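Long-range contacts in UDP-N-Acetylenolpyruvylglucosamine Reductase (Thermus caldophilus, PDB 2GQT), which probably uses NADPH and a bound FAD to reduce UDP-N-acetylenolpyruvylglucosamine to UDP-N-acetylmuramate, a step in building the bacterial cell wall: residues Glu2-Val6 with Glu33-Ala37; Asn50-Glu56 with Glu263-Pro268; Gly118-Gly122 with Glu183-Arg188. All blocks are in the same frame, centred on the assembly; numbering follows the deposited sequence.

Contact 1 (Glu2-Val6 with Glu33-Ala37)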
loop_
_atom_site.group_PDB
_atom_site.type_symbol
_atom_site.label_atom_id
_atom_site.label_comp_id
_atom_site.label_asym_id
_atom_site.label_seq_id
_atom_site.Cartn_x
_atom_site.Cartn_y
_atom_site.Cartn_z
ATOM N N GLU A 2 -12.339 -10.492 22.868
ATOM C CA GLU A 2 -11.465 -11.566 23.398
ATOM C C GLU A 2 -11.519 -12.797 22.501
ATOM O O GLU A 2 -10.940 -13.828 22.829
ATOM C CB GLU A 2 -11.878 -11.939 24.828
ATOM C CG GLU A 2 -11.962 -10.752 25.790
ATOM C CD GLU A 2 -12.449 -11.147 27.172
ATOM O OE1 GLU A 2 -12.615 -12.360 27.428
ATOM O OE2 GLU A 2 -12.668 -10.245 28.009
ATOM N N PHE A 3 -12.208 -12.686 21.367
ATOM C CA PHE A 3 -12.438 -13.842 20.498
ATOM C C PHE A 3 -12.058 -13.606 19.051
ATOM O O PHE A 3 -12.635 -14.195 18.125
ATOM C CB PHE A 3 -13.875 -14.341 20.646
ATOM C CG PHE A 3 -14.148 -14.902 22.001
ATOM C CD1 PHE A 3 -14.520 -14.067 23.045
ATOM C CD2 PHE A 3 -13.957 -16.255 22.253
ATOM C CE1 PHE A 3 -14.730 -14.576 24.316
ATOM C CE2 PHE A 3 -14.173 -16.778 23.520
ATOM C CZ PHE A 3 -14.557 -15.938 24.556
ATOM N N MET A 4 -11.045 -12.780 18.858
ATOM C CA MET A 4 -10.609 -12.527 17.503
ATOM C C MET A 4 -9.911 -13.741 16.914
ATOM O O MET A 4 -9.334 -14.569 17.633
ATOM C CB MET A 4 -9.738 -11.283 17.402
ATOM C CG MET A 4 -8.435 -11.344 18.121
ATOM S SD MET A 4 -7.791 -9.680 18.053
ATOM C CE MET A 4 -7.223 -9.547 19.732
ATOM N N ARG A 5 -10.012 -13.839 15.598
ATOM C CA ARG A 5 -9.383 -14.891 14.833
ATOM C C ARG A 5 -7.867 -14.712 14.798
ATOM O O ARG A 5 -7.351 -13.639 14.435
ATOM C CB ARG A 5 -9.957 -14.869 13.425
ATOM C CG ARG A 5 -9.561 -16.028 12.552
ATOM C CD ARG A 5 -9.923 -15.725 11.114
ATOM N NE ARG A 5 -9.478 -16.790 10.222
ATOM C CZ ARG A 5 -10.215 -17.836 9.861
ATOM N NH1 ARG A 5 -11.452 -17.979 10.310
ATOM N NH2 ARG A 5 -9.701 -18.743 9.042
ATOM N N VAL A 6 -7.165 -15.771 15.188
ATOM C CA VAL A 6 -5.711 -15.845 15.113
ATOM C C VAL A 6 -5.365 -17.139 14.392
ATOM O O VAL A 6 -5.826 -18.226 14.778
ATOM C CB VAL A 6 -5.052 -15.848 16.522
ATOM C CG1 VAL A 6 -3.537 -15.881 16.422
ATOM C CG2 VAL A 6 -5.493 -14.635 17.327
ATOM N N GLU A 33 -10.611 -5.709 20.679
ATOM C CA GLU A 33 -9.763 -6.712 20.048
ATOM C C GLU A 33 -8.421 -6.102 19.626
ATOM O O GLU A 33 -7.384 -6.737 19.777
ATOM C CB GLU A 33 -10.480 -7.374 18.865
ATOM C CG GLU A 33 -11.579 -8.366 19.291
ATOM C CD GLU A 33 -12.381 -8.927 18.125
ATOM O OE1 GLU A 33 -13.378 -9.646 18.364
ATOM O OE2 GLU A 33 -12.026 -8.656 16.962
ATOM N N LEU A 34 -8.443 -4.865 19.129
ATOM C CA LEU A 34 -7.197 -4.155 18.793
ATOM C C LEU A 34 -6.309 -3.936 20.022
ATOM O O LEU A 34 -5.097 -4.145 19.953
ATOM C CB LEU A 34 -7.478 -2.819 18.101
ATOM C CG LEU A 34 -6.232 -2.106 17.558
ATOM C CD1 LEU A 34 -5.459 -2.985 16.574
ATOM C CD2 LEU A 34 -6.609 -0.790 16.923
ATOM N N LYS A 35 -6.915 -3.530 21.139
ATOM C CA LYS A 35 -6.180 -3.324 22.393
ATOM C C LYS A 35 -5.471 -4.603 22.833
ATOM O O LYS A 35 -4.322 -4.558 23.279
ATOM C CB LYS A 35 -7.105 -2.792 23.494
ATOM C CG LYS A 35 -7.469 -1.321 23.313
ATOM C CD LYS A 35 -8.744 -0.935 24.047
ATOM C CE LYS A 35 -8.470 -0.361 25.422
ATOM N NZ LYS A 35 -9.734 0.140 26.029
ATOM N N ARG A 36 -6.148 -5.738 22.663
ATOM C CA ARG A 36 -5.596 -7.044 23.015
ATOM C C ARG A 36 -4.479 -7.497 22.066
ATOM O O ARG A 36 -3.428 -7.960 22.510
ATOM C CB ARG A 36 -6.707 -8.102 23.093
ATOM C CG ARG A 36 -6.212 -9.505 23.404
ATOM C CD ARG A 36 -7.254 -10.556 23.090
ATOM N NE ARG A 36 -6.617 -11.818 22.716
ATOM C CZ ARG A 36 -7.217 -12.810 22.065
ATOM N NH1 ARG A 36 -8.489 -12.708 21.693
ATOM N NH2 ARG A 36 -6.537 -13.910 21.778
ATOM N N ALA A 37 -4.706 -7.355 20.762
ATOM C CA ALA A 37 -3.726 -7.777 19.760
ATOM C C ALA A 37 -2.388 -7.046 19.910
ATOM O O ALA A 37 -1.337 -7.617 19.629
ATOM C CB ALA A 37 -4.285 -7.569 18.362
HETATM O O HOH W 1 -14.053 -10.489 20.830
#

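Contact 2 (Asn50-Glu56 with Glu263-Pro268). With FAD (flavin-adenine dinucleotide), chain C.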
loop_
_atom_site.group_PDB
_atom_site.type_symbol
_atom_site.label_atom_id
_atom_site.label_comp_id
_atom_site.label_asym_id
_atom_site.label_seq_id
_atom_site.Cartn_x
_atom_site.Cartn_y
_atom_site.Cartn_z
ATOM N N ASN A 50 2.684 -3.063 -0.922
ATOM C CA ASN A 50 4.043 -2.509 -0.934
ATOM C C ASN A 50 5.076 -3.375 -0.217
ATOM O O ASN A 50 6.206 -2.924 0.023
ATOM C CB ASN A 50 4.091 -1.075 -0.391
ATOM C CG ASN A 50 5.391 -0.354 -0.766
ATOM O OD1 ASN A 50 6.068 0.229 0.083
ATOM N ND2 ASN A 50 5.765 -0.439 -2.035
ATOM N N LEU A 51 4.708 -4.619 0.086
ATOM C CA LEU A 51 5.561 -5.497 0.888
ATOM C C LEU A 51 6.293 -6.552 0.088
ATOM O O LEU A 51 5.693 -7.261 -0.729
ATOM C CB LEU A 51 4.742 -6.216 1.965
ATOM C CG LEU A 51 4.090 -5.314 3.019
ATOM C CD1 LEU A 51 3.266 -6.145 3.973
ATOM C CD2 LEU A 51 5.109 -4.498 3.791
ATOM N N LEU A 52 7.589 -6.650 0.353
ATOM C CA LEU A 52 8.383 -7.807 -0.031
ATOM C C LEU A 52 8.661 -8.607 1.247
ATOM O O LEU A 52 9.479 -8.218 2.067
ATOM C CB LEU A 52 9.689 -7.364 -0.701
ATOM C CG LEU A 52 10.738 -8.440 -0.998
ATOM C CD1 LEU A 52 10.144 -9.606 -1.762
ATOM C CD2 LEU A 52 11.925 -7.853 -1.739
ATOM N N VAL A 53 7.935 -9.700 1.430
ATOM C CA VAL A 53 8.068 -10.506 2.638
ATOM C C VAL A 53 8.986 -11.667 2.336
ATOM O O VAL A 53 8.767 -12.402 1.378
ATOM C CB VAL A 53 6.702 -11.005 3.153
ATOM C CG1 VAL A 53 6.894 -11.827 4.430
ATOM C CG2 VAL A 53 5.770 -9.820 3.404
ATOM N N LEU A 54 10.025 -11.810 3.154
ATOM C CA LEU A 54 11.031 -12.838 2.942
ATOM C C LEU A 54 10.487 -14.233 3.230
ATOM O O LEU A 54 9.444 -14.400 3.883
ATOM C CB LEU A 54 12.326 -12.501 3.699
ATOM C CG LEU A 54 12.965 -11.168 3.258
ATOM C CD1 LEU A 54 14.386 -11.028 3.742
ATOM C CD2 LEU A 54 12.911 -10.956 1.743
ATOM N N ASP A 55 11.187 -15.234 2.712
ATOM C CA ASP A 55 10.698 -16.601 2.733
ATOM C C ASP A 55 10.602 -17.162 4.146
ATOM O O ASP A 55 9.841 -18.094 4.380
ATOM C CB ASP A 55 11.580 -17.477 1.842
ATOM C CG ASP A 55 11.572 -17.025 0.385
ATOM O OD1 ASP A 55 10.465 -16.833 -0.174
ATOM O OD2 ASP A 55 12.671 -16.850 -0.200
ATOM N N GLU A 56 11.337 -16.570 5.087
ATOM C CA GLU A 56 11.283 -16.980 6.497
ATOM C C GLU A 56 10.090 -16.387 7.262
ATOM O O GLU A 56 9.827 -16.770 8.403
ATOM C CB GLU A 56 12.606 -16.675 7.229
ATOM C CG GLU A 56 12.997 -15.188 7.324
ATOM C CD GLU A 56 13.982 -14.761 6.248
ATOM O OE1 GLU A 56 14.921 -13.998 6.577
ATOM O OE2 GLU A 56 13.823 -15.190 5.086
ATOM N N GLU A 263 11.611 0.910 -3.318
ATOM C CA GLU A 263 10.377 1.539 -2.860
ATOM C C GLU A 263 9.636 0.580 -1.915
ATOM O O GLU A 263 9.009 1.014 -0.943
ATOM C CB GLU A 263 9.510 1.916 -4.063
ATOM C CG GLU A 263 8.156 2.543 -3.738
ATOM C CD GLU A 263 8.233 3.989 -3.252
ATOM O OE1 GLU A 263 9.338 4.498 -2.992
ATOM O OE2 GLU A 263 7.166 4.622 -3.110
ATOM N N TRP A 264 9.721 -0.721 -2.196
ATOM C CA TRP A 264 9.102 -1.727 -1.333
ATOM C C TRP A 264 9.684 -1.711 0.057
ATOM O O TRP A 264 10.865 -1.420 0.244
ATOM C CB TRP A 264 9.333 -3.140 -1.843
ATOM C CG TRP A 264 8.821 -3.436 -3.174
ATOM C CD1 TRP A 264 7.708 -2.927 -3.771
ATOM C CD2 TRP A 264 9.387 -4.366 -4.090
ATOM N NE1 TRP A 264 7.559 -3.473 -5.027
ATOM C CE2 TRP A 264 8.574 -4.370 -5.239
ATOM C CE3 TRP A 264 10.514 -5.196 -4.050
ATOM C CZ2 TRP A 264 8.858 -5.162 -6.345
ATOM C CZ3 TRP A 264 10.792 -5.985 -5.142
ATOM C CH2 TRP A 264 9.963 -5.970 -6.272
ATOM N N GLU A 265 8.857 -2.075 1.024
ATOM C CA GLU A 265 9.329 -2.371 2.356
ATOM C C GLU A 265 9.528 -3.867 2.487
ATOM O O GLU A 265 8.662 -4.652 2.090
ATOM C CB GLU A 265 8.303 -1.910 3.367
ATOM C CG GLU A 265 8.687 -2.190 4.803
ATOM C CD GLU A 265 7.661 -1.676 5.787
ATOM O OE1 GLU A 265 6.789 -0.875 5.386
ATOM O OE2 GLU A 265 7.738 -2.074 6.967
ATOM N N VAL A 266 10.671 -4.248 3.048
ATOM C CA VAL A 266 11.022 -5.642 3.271
ATOM C C VAL A 266 10.661 -6.047 4.703
ATOM O O VAL A 266 10.979 -5.340 5.658
ATOM C CB VAL A 266 12.531 -5.904 3.003
ATOM C CG1 VAL A 266 12.884 -7.354 3.294
ATOM C CG2 VAL A 266 12.898 -5.541 1.562
ATOM N N TRP A 267 9.970 -7.180 4.827
ATOM C CA TRP A 267 9.707 -7.837 6.105
ATOM C C TRP A 267 10.464 -9.162 6.096
ATOM O O TRP A 267 10.458 -9.850 5.087
ATOM C CB TRP A 267 8.216 -8.143 6.225
ATOM C CG TRP A 267 7.342 -7.000 6.616
ATOM C CD1 TRP A 267 7.663 -5.668 6.646
ATOM C CD2 TRP A 267 5.967 -7.091 6.999
ATOM N NE1 TRP A 267 6.576 -4.933 7.058
ATOM C CE2 TRP A 267 5.521 -5.783 7.277
ATOM C CE3 TRP A 267 5.073 -8.160 7.148
ATOM C CZ2 TRP A 267 4.210 -5.512 7.689
ATOM C CZ3 TRP A 267 3.775 -7.893 7.566
ATOM C CH2 TRP A 267 3.357 -6.578 7.833
ATOM N N PRO A 268 11.100 -9.550 7.224
ATOM C CA PRO A 268 11.152 -8.852 8.507
ATOM C C PRO A 268 12.035 -7.616 8.469
ATOM O O PRO A 268 11.991 -6.808 9.394
ATOM C CB PRO A 268 11.748 -9.901 9.457
ATOM C CG PRO A 268 12.506 -10.812 8.612
ATOM C CD PRO A 268 11.845 -10.825 7.262
ATOM O OXT PRO A 268 12.786 -7.386 7.517
HETATM P PA FAD C . 0.842 -2.816 2.893
HETATM O O1A FAD C . 1.666 -3.141 1.719
HETATM O O2A FAD C . 0.009 -3.860 3.532
HETATM O O5B FAD C . 1.726 -2.160 4.036
HETATM C C5B FAD C . 2.628 -1.098 3.703
HETATM C C4B FAD C . 3.088 -0.399 4.964
HETATM O O4B FAD C . 1.948 0.235 5.580
HETATM C C3B FAD C . 3.685 -1.335 6.025
HETATM O O3B FAD C . 4.674 -0.600 6.746
HETATM C C2B FAD C . 2.483 -1.621 6.917
HETATM O O2B FAD C . 2.870 -1.988 8.241
HETATM C C1B FAD C . 1.812 -0.264 6.934
HETATM N N9A FAD C . 0.373 -0.271 7.268
HETATM C C8A FAD C . -0.606 -0.906 6.603
HETATM N N7A FAD C . -1.773 -0.647 7.198
HETATM C C5A FAD C . -1.541 0.178 8.225
HETATM C C6A FAD C . -2.333 0.774 9.214
HETATM N N6A FAD C . -3.662 0.617 9.274
HETATM N N1A FAD C . -1.731 1.561 10.128
HETATM C C2A FAD C . -0.404 1.753 10.113
HETATM N N3A FAD C . 0.396 1.199 9.207
HETATM C C4A FAD C . -0.168 0.410 8.272
HETATM N N1 FAD C . 1.942 3.481 -4.421
HETATM C C2 FAD C . 1.833 4.831 -4.677
HETATM O O2 FAD C . 2.179 5.641 -3.829
HETATM N N3 FAD C . 1.358 5.268 -5.910
HETATM C C4 FAD C . 0.958 4.376 -6.897
HETATM O O4 FAD C . 0.531 4.801 -7.975
HETATM C C4X FAD C . 1.062 3.013 -6.625
HETATM N N5 FAD C . 0.683 2.082 -7.589
HETATM C C5X FAD C . 0.728 0.716 -7.281
HETATM C C6 FAD C . 0.282 -0.206 -8.228
HETATM C C7 FAD C . 0.299 -1.570 -7.953
HETATM C C7M FAD C . -0.208 -2.563 -9.006
HETATM C C8 FAD C . 0.780 -2.010 -6.715
HETATM C C8M FAD C . 0.813 -3.511 -6.395
HETATM C C9 FAD C . 1.234 -1.089 -5.774
HETATM C C9A FAD C . 1.214 0.279 -6.042
HETATM N N10 FAD C . 1.668 1.219 -5.101
HETATM C C10 FAD C . 1.555 2.577 -5.391
HETATM C "C1'" FAD C . 2.288 0.811 -3.813
HETATM C "C2'" FAD C . 1.244 0.547 -2.716
HETATM O "O2'" FAD C . -0.058 0.318 -3.291
HETATM C "C3'" FAD C . 1.134 1.706 -1.723
HETATM O "O3'" FAD C . 2.389 1.889 -1.052
HETATM C "C4'" FAD C . 0.006 1.481 -0.708
HETATM O "O4'" FAD C . -0.194 2.678 0.046
HETATM C "C5'" FAD C . 0.271 0.324 0.252
HETATM O "O5'" FAD C . -0.936 0.111 0.985
HETATM P P FAD C . -1.286 -1.354 1.514
HETATM O O1P FAD C . -2.552 -1.234 2.264
HETATM O O2P FAD C . -1.168 -2.366 0.443
HETATM O O3P FAD C . -0.095 -1.526 2.577
#

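Contact 3 (Gly118-Gly122 with Glu183-Arg188). With FAD (flavin-adenine dinucleotide), chain C.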
loop_
_atom_site.group_PDB
_atom_site.type_symbol
_atom_site.label_atom_id
_atom_site.label_comp_id
_atom_site.label_asym_id
_atom_site.label_seq_id
_atom_site.Cartn_x
_atom_site.Cartn_y
_atom_site.Cartn_z
ATOM N N GLY A 118 0.387 8.048 -3.687
ATOM C CA GLY A 118 0.006 9.076 -4.635
ATOM C C GLY A 118 0.524 8.901 -6.038
ATOM O O GLY A 118 1.246 7.947 -6.350
ATOM N N THR A 119 0.102 9.829 -6.889
ATOM C CA THR A 119 0.475 9.881 -8.298
ATOM C C THR A 119 0.828 11.334 -8.613
ATOM O O THR A 119 0.811 12.183 -7.718
ATOM C CB THR A 119 -0.699 9.436 -9.188
ATOM O OG1 THR A 119 -1.770 10.383 -9.063
ATOM C CG2 THR A 119 -1.191 8.038 -8.810
ATOM N N ARG A 120 1.113 11.631 -9.877
ATOM C CA ARG A 120 1.378 13.013 -10.293
ATOM C C ARG A 120 0.154 13.911 -10.094
ATOM O O ARG A 120 0.256 15.138 -10.153
ATOM C CB ARG A 120 1.839 13.071 -11.759
ATOM C CG ARG A 120 0.769 12.739 -12.803
ATOM C CD ARG A 120 1.183 13.180 -14.211
ATOM N NE ARG A 120 2.241 12.325 -14.743
ATOM C CZ ARG A 120 2.089 11.443 -15.728
ATOM N NH1 ARG A 120 0.918 11.298 -16.337
ATOM N NH2 ARG A 120 3.126 10.714 -16.118
ATOM N N PHE A 121 -1.001 13.285 -9.883
ATOM C CA PHE A 121 -2.276 13.988 -9.772
ATOM C C PHE A 121 -2.621 14.430 -8.351
ATOM O O PHE A 121 -3.275 15.464 -8.151
ATOM C CB PHE A 121 -3.395 13.130 -10.371
ATOM C CG PHE A 121 -3.113 12.669 -11.779
ATOM C CD1 PHE A 121 -2.658 11.375 -12.024
ATOM C CD2 PHE A 121 -3.282 13.534 -12.858
ATOM C CE1 PHE A 121 -2.389 10.947 -13.324
ATOM C CE2 PHE A 121 -3.020 13.111 -14.158
ATOM C CZ PHE A 121 -2.576 11.814 -14.391
ATOM N N GLY A 122 -2.172 13.654 -7.370
ATOM C CA GLY A 122 -2.508 13.888 -5.971
ATOM C C GLY A 122 -1.972 12.785 -5.085
ATOM O O GLY A 122 -1.558 11.727 -5.573
ATOM N N GLU A 183 -8.327 10.258 -17.154
ATOM C CA GLU A 183 -6.967 10.708 -17.432
ATOM C C GLU A 183 -5.965 9.943 -16.576
ATOM O O GLU A 183 -4.888 9.593 -17.050
ATOM C CB GLU A 183 -6.811 12.225 -17.259
ATOM C CG GLU A 183 -5.358 12.758 -17.368
ATOM C CD GLU A 183 -4.563 12.252 -18.590
ATOM O OE1 GLU A 183 -5.156 11.993 -19.657
ATOM O OE2 GLU A 183 -3.326 12.107 -18.479
ATOM N N VAL A 184 -6.323 9.671 -15.321
ATOM C CA VAL A 184 -5.444 8.877 -14.456
ATOM C C VAL A 184 -5.250 7.480 -15.040
ATOM O O VAL A 184 -4.121 6.977 -15.109
ATOM C CB VAL A 184 -5.961 8.810 -13.001
ATOM C CG1 VAL A 184 -4.999 8.003 -12.126
ATOM C CG2 VAL A 184 -6.113 10.209 -12.446
ATOM N N ASP A 185 -6.337 6.876 -15.502
ATOM C CA ASP A 185 -6.271 5.561 -16.138
ATOM C C ASP A 185 -5.349 5.594 -17.363
ATOM O O ASP A 185 -4.479 4.733 -17.518
ATOM C CB ASP A 185 -7.670 5.071 -16.522
ATOM C CG ASP A 185 -7.756 3.553 -16.597
ATOM O OD1 ASP A 185 -7.460 2.882 -15.582
ATOM O OD2 ASP A 185 -8.123 3.028 -17.673
ATOM N N ARG A 186 -5.518 6.608 -18.211
ATOM C CA ARG A 186 -4.677 6.763 -19.401
ATOM C C ARG A 186 -3.201 6.856 -19.019
ATOM O O ARG A 186 -2.356 6.204 -19.629
ATOM C CB ARG A 186 -5.097 7.991 -20.228
ATOM C CG ARG A 186 -4.453 8.042 -21.628
ATOM C CD ARG A 186 -4.275 9.478 -22.144
ATOM N NE ARG A 186 -3.446 10.255 -21.226
ATOM C CZ ARG A 186 -2.114 10.244 -21.209
ATOM N NH1 ARG A 186 -1.426 9.518 -22.091
ATOM N NH2 ARG A 186 -1.463 10.965 -20.307
ATOM N N ALA A 187 -2.903 7.646 -17.995
ATOM C CA ALA A 187 -1.536 7.837 -17.532
ATOM C C ALA A 187 -0.887 6.552 -17.009
ATOM O O ALA A 187 0.327 6.411 -17.069
ATOM C CB ALA A 187 -1.486 8.925 -16.476
ATOM N N ARG A 188 -1.703 5.618 -16.525
ATOM C CA ARG A 188 -1.227 4.341 -15.957
ATOM C C ARG A 188 -1.178 3.196 -16.979
ATOM O O ARG A 188 -0.806 2.064 -16.627
ATOM C CB ARG A 188 -2.086 3.942 -14.743
ATOM C CG ARG A 188 -2.240 5.021 -13.656
ATOM C CD ARG A 188 -2.878 4.446 -12.388
ATOM N NE ARG A 188 -1.938 3.530 -11.760
ATOM C CZ ARG A 188 -1.387 3.668 -10.556
ATOM N NH1 ARG A 188 -1.749 4.638 -9.721
ATOM N NH2 ARG A 188 -0.496 2.774 -10.166
HETATM P PA FAD C . 0.842 -2.816 2.893
HETATM O O1A FAD C . 1.666 -3.141 1.719
HETATM O O2A FAD C . 0.009 -3.860 3.532
HETATM O O5B FAD C . 1.726 -2.160 4.036
HETATM C C5B FAD C . 2.628 -1.098 3.703
HETATM C C4B FAD C . 3.088 -0.399 4.964
HETATM O O4B FAD C . 1.948 0.235 5.580
HETATM C C3B FAD C . 3.685 -1.335 6.025
HETATM O O3B FAD C . 4.674 -0.600 6.746
HETATM C C2B FAD C . 2.483 -1.621 6.917
HETATM O O2B FAD C . 2.870 -1.988 8.241
HETATM C C1B FAD C . 1.812 -0.264 6.934
HETATM N N9A FAD C . 0.373 -0.271 7.268
HETATM C C8A FAD C . -0.606 -0.906 6.603
HETATM N N7A FAD C . -1.773 -0.647 7.198
HETATM C C5A FAD C . -1.541 0.178 8.225
HETATM C C6A FAD C . -2.333 0.774 9.214
HETATM N N6A FAD C . -3.662 0.617 9.274
HETATM N N1A FAD C . -1.731 1.561 10.128
HETATM C C2A FAD C . -0.404 1.753 10.113
HETATM N N3A FAD C . 0.396 1.199 9.207
HETATM C C4A FAD C . -0.168 0.410 8.272
HETATM N N1 FAD C . 1.942 3.481 -4.421
HETATM C C2 FAD C . 1.833 4.831 -4.677
HETATM O O2 FAD C . 2.179 5.641 -3.829
HETATM N N3 FAD C . 1.358 5.268 -5.910
HETATM C C4 FAD C . 0.958 4.376 -6.897
HETATM O O4 FAD C . 0.531 4.801 -7.975
HETATM C C4X FAD C . 1.062 3.013 -6.625
HETATM N N5 FAD C . 0.683 2.082 -7.589
HETATM C C5X FAD C . 0.728 0.716 -7.281
HETATM C C6 FAD C . 0.282 -0.206 -8.228
HETATM C C7 FAD C . 0.299 -1.570 -7.953
HETATM C C7M FAD C . -0.208 -2.563 -9.006
HETATM C C8 FAD C . 0.780 -2.010 -6.715
HETATM C C8M FAD C . 0.813 -3.511 -6.395
HETATM C C9 FAD C . 1.234 -1.089 -5.774
HETATM C C9A FAD C . 1.214 0.279 -6.042
HETATM N N10 FAD C . 1.668 1.219 -5.101
HETATM C C10 FAD C . 1.555 2.577 -5.391
HETATM C "C1'" FAD C . 2.288 0.811 -3.813
HETATM C "C2'" FAD C . 1.244 0.547 -2.716
HETATM O "O2'" FAD C . -0.058 0.318 -3.291
HETATM C "C3'" FAD C . 1.134 1.706 -1.723
HETATM O "O3'" FAD C . 2.389 1.889 -1.052
HETATM C "C4'" FAD C . 0.006 1.481 -0.708
HETATM O "O4'" FAD C . -0.194 2.678 0.046
HETATM C "C5'" FAD C . 0.271 0.324 0.252
HETATM O "O5'" FAD C . -0.936 0.111 0.985
HETATM P P FAD C . -1.286 -1.354 1.514
HETATM O O1P FAD C . -2.552 -1.234 2.264
HETATM O O2P FAD C . -1.168 -2.366 0.443
HETATM O O3P FAD C . -0.095 -1.526 2.577
HETATM O O HOH W 2 -1.267 13.085 -17.123
HETATM O O HOH W 3 1.626 8.783 -18.222
#

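Contact 1 (Glu2-Val6 with Glu33-Ala37)
The N-terminal end of the chain lies across helix 31-37, the connection of a beta-alpha-beta crossover in the small mixed sheet of the FAD-binding domain: the helix leads from strand 22-28 to strand 42-44, which run parallel with strand 61-65 between them. The N-terminal residues lead into strand 5-10, the antiparallel edge of that sheet, where R5 pairs through its backbone with T27. M4 is the residue that enters the interface: it is buried, points toward the helix and also rests on W26 and V28 of the neighbouring strand.

Along the helix, E33 comes first. It points toward the N-terminal segment, and the nearest approach of CA atoms, 6.1 Å, is between E33 and E2. One water joins the two segments, donating to E33 OE1 at 2.7 Å and accepting from F3 N at 2.9 Å; the other carboxylate oxygen, OE2, accepts a hydrogen bond from the backbone N of E29. L34 points away and packs on L65, I161 and T163. R36, one turn after E33, reaches back across the contact with an extended side chain. Its NH1 lies 2.9 Å from E2 O, but the angle is too poor for a hydrogen bond. Because E33, R36 and A37 are three and four positions apart, they present one side of the helix, and M4 fills the space between them: its CE sits over one face of the guanidinium and is 3.5 Å from R36 CD. A37 offers its methyl to M4, CB to CE 3.8 Å.

Contact 2 (Asn50-Glu56 with Glu263-Pro268)
The chain ends on P268, joined to W267 by a cis peptide bond, directly after a strand that carries two residues of the FAD pocket. E265 OE1 accepts a 2.5 Å hydrogen bond from the ribose hydroxyl O3B, while its OE2 takes one from W267 NE1 at 3.1 Å. L51 CD1 lies 3.8 Å from the centroid of the W267 six-membered ring, a CH-pi contact almost along the ring normal; R43 makes a cation-pi contact with the same tryptophan. The parallel pair joins this last strand, in the C-terminal domain, to strand 51-53 of the FAD-binding domain. As in parallel ladders, one residue bonds to both neighbours of its opposite number: E265, facing L51, binds N50 O (N, 3.0 Å) and L52 N (O, 2.9 Å); W267, facing V53, binds L52 O (N, 3.0 Å) and L54 N (O, 2.8 Å). L52 and V266 share a sheet face, where L52 packs against L248 of helix 244-257. N50 N donates to FAD O1A at 2.8 Å.

Contact 3 (Gly118-Gly122 with Glu183-Arg188)
This contact borders the flavin end of the FAD pocket, where a tight turn meets helix 174-187. G118 pairs with the pyrimidine edge of the isoalloxazine: its N donates to FAD O2 at 3.0 Å and its O accepts from FAD N3 at 2.7 Å. R188, at the end of the 183-188 segment, donates from NH1 to FAD O4 at 2.9 Å and from NH2 to FAD N5 at 2.9 Å; T119 CG2 lies 3.6 Å from R188 NH1. Farther out, V184 CG2 sits over the face of the F121 ring, 3.9 Å from its centroid, and A187 CB meets the ring edge, 3.7 Å from F121 CZ. Two waters bridge R120 NH1, one to E183 OE2 and the other to A187 O. F121 N donates to T119 OG1 at 3.1 Å, an ST turn, and the same hydroxyl also bonds to G101 O. The turn is thus set beside a flavin site whose N5 is the usual hydride-transfer position of flavoenzymes.

Both segments of contact 1 come first in the sequence; contact 3 falls wholly between the two segments of contact 2. Contact 1 lies toward the periphery, its centre about 25 Å from that of contact 2 and about 38 Å from that of contact 3, and pins the N-terminal end to helix 31-37 beside the mixed sheet. Contacts 2 and 3 have centres about 26 Å apart and nearest atoms about 8 Å apart, yet FAD spans them: 50-56/263-268 holds the adenosine ribose and its adjoining phosphate, 118-122/183-188 the isoalloxazine. Each pairs a segment of the FAD-binding domain with one of the C-terminal domain, so both domains contribute to cofactor binding. E263 and R188 also lie near the probable proton donor, C199.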